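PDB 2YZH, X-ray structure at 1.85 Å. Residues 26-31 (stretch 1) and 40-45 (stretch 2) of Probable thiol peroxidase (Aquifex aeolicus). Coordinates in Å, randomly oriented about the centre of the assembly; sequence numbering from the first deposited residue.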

# COMPACT_ATOMS: atom_id res chain seq x y z
N ARG D 26 15.99 12.30 -12.51
CA ARG D 26 14.70 12.68 -13.06
C ARG D 26 13.76 12.75 -11.87
O ARG D 26 13.83 11.91 -10.97
CB ARG D 26 14.19 11.63 -14.06
CG ARG D 26 14.97 11.57 -15.36
CD ARG D 26 14.26 10.74 -16.42
NE ARG D 26 14.95 10.79 -17.70
CZ ARG D 26 14.51 10.22 -18.82
NH1 ARG D 26 13.37 9.54 -18.81
NH2 ARG D 26 15.21 10.31 -19.94
N ALA D 27 12.90 13.76 -11.83
CA ALA D 27 11.96 13.91 -10.72
C ALA D 27 10.76 12.99 -10.95
O ALA D 27 10.04 13.15 -11.93
CB ALA D 27 11.48 15.36 -10.61
N PRO D 28 10.53 12.03 -10.04
CA PRO D 28 9.40 11.11 -10.19
C PRO D 28 8.07 11.84 -10.17
O PRO D 28 7.95 12.89 -9.54
CB PRO D 28 9.55 10.17 -8.99
CG PRO D 28 11.03 10.19 -8.71
CD PRO D 28 11.35 11.67 -8.87
N GLU D 29 7.07 11.31 -10.87
CA GLU D 29 5.76 11.94 -10.85
C GLU D 29 5.00 11.40 -9.65
O GLU D 29 5.10 10.22 -9.31
CB GLU D 29 4.97 11.65 -12.13
CG GLU D 29 5.56 12.33 -13.36
CD GLU D 29 4.65 12.29 -14.56
OE1 GLU D 29 3.72 11.46 -14.59
OE2 GLU D 29 4.87 13.10 -15.49
N ALA D 30 4.24 12.27 -9.01
CA ALA D 30 3.45 11.89 -7.86
C ALA D 30 2.02 12.36 -8.11
O ALA D 30 1.79 13.54 -8.39
CB ALA D 30 4.00 12.54 -6.59
N VAL D 31 1.08 11.43 -8.03
CA VAL D 31 -0.32 11.74 -8.24
C VAL D 31 -0.92 12.05 -6.88
O VAL D 31 -1.16 11.14 -6.08
CB VAL D 31 -1.06 10.55 -8.87
CG1 VAL D 31 -2.53 10.91 -9.09
CG2 VAL D 31 -0.39 10.17 -10.19
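Stretch 2, residues 40-45: KIVGGA

Three backbone hydrogen bonds fix stretch 2 against stretch 1. The shortest runs from Ala 30 N to Val 42 O, 2.8 Å with an N-H...O angle of 159°; its reciprocal, from Val 42 N to Ala 30 O, measures 3.0 Å and is straighter, at 169°. Two residues that each donate to and accept from the other define a hydrogen-bonded antiparallel pair, and the CA atoms of Ala 30 and Val 42 accordingly lie 5.3 Å apart. The third bond, Gly 44 N to Ala 27 O, is 2.9 Å long but more bent, at 146°, and joins the two segments beyond the regular strand pairing.

The direction is confirmed by the chain vectors. The end-to-end vectors from Ala 27 CA to Val 31 CA and from Lys 40 CA to Gly 44 CA are 159° apart, so the chains run antiparallel with a modest departure from exact opposition. The register descends in step: Glu 29 faces Gly 43 (CA to CA 4.4 Å), Ala 30 faces Val 42, and Val 31 faces Ile 41 (CA to CA 4.8 Å), the last being a non-hydrogen-bonded pair. Lys 40 to Val 42 are extended, with phi from -106° to -127° and psi from 125° to 151°. Gly 43 and Gly 44 then turn to positive phi, 94° and 66°.

Alongside the hydrogen bonds, CA-H...O contacts supplement the ladder: Glu 29 CA to Val 42 O is 3.3 Å, Ile 41 CA to Ala 30 O is 3.5 Å, and Gly 43 CA to Pro 28 O is also 3.5 Å, with an angle at H of 162°. The last approach leaves no room for a side chain at Gly 43, since an ideal CB would stand 2.0 Å from Pro 28 O. At Gly 44 an ideal CB would come within 2.6 Å of Glu 29 OE2. Instead, Glu 29 CG passes 3.9 Å from Gly 44 CA, and a water bridges the segments by donating to Glu 29 OE2 (3.2 Å) and to Gly 43 O (2.9 Å).

Side-chain packing alternates across the sheet. On one face, Ala 30 CB meets Val 42 CG2 at 3.6 Å; on the other, Val 31 CG2 meets Ile 41 CD1 at 3.4 Å. Ile 41, with chi1 and chi2 both m, brings its end nearer to stretch 1, while its CG2 lies 3.9 Å from Glu 29 CD. Altogether the contact buries 397 Å², summed over both sides.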

# COMPACT_ATOMS: atom_id res chain seq x y z
N LYS D 40 -3.79 16.04 -8.94
CA LYS D 40 -2.79 16.87 -9.58
C LYS D 40 -1.52 16.06 -9.68
O LYS D 40 -1.26 15.21 -8.82
CB LYS D 40 -2.53 18.12 -8.73
CG LYS D 40 -1.36 18.97 -9.21
CD LYS D 40 -1.10 20.15 -8.27
CE LYS D 40 0.09 20.97 -8.76
NZ LYS D 40 0.44 22.06 -7.82
N ILE D 41 -0.74 16.29 -10.73
CA ILE D 41 0.52 15.59 -10.90
C ILE D 41 1.66 16.55 -10.58
O ILE D 41 1.72 17.64 -11.15
CB ILE D 41 0.72 15.12 -12.36
CG1 ILE D 41 -0.46 14.25 -12.80
CG2 ILE D 41 2.06 14.40 -12.48
CD1 ILE D 41 -0.75 13.09 -11.89
N VAL D 42 2.54 16.17 -9.66
CA VAL D 42 3.70 16.99 -9.34
C VAL D 42 4.90 16.17 -9.78
O VAL D 42 4.84 14.94 -9.79
CB VAL D 42 3.80 17.33 -7.84
CG1 VAL D 42 2.57 18.12 -7.41
CG2 VAL D 42 3.95 16.07 -7.02
N GLY D 43 5.99 16.84 -10.15
CA GLY D 43 7.17 16.13 -10.60
C GLY D 43 7.16 16.01 -12.11
O GLY D 43 6.32 16.61 -12.78
N GLY D 44 8.09 15.23 -12.66
CA GLY D 44 8.16 15.09 -14.10
C GLY D 44 8.56 16.42 -14.70
O GLY D 44 8.85 17.37 -13.97
N ALA D 45 8.57 16.51 -16.02
CA ALA D 45 8.95 17.75 -16.68
C ALA D 45 7.75 18.61 -17.06
O ALA D 45 6.82 18.15 -17.72
CB ALA D 45 9.78 17.44 -17.93
O HOH W 1 4.60 16.30 -15.07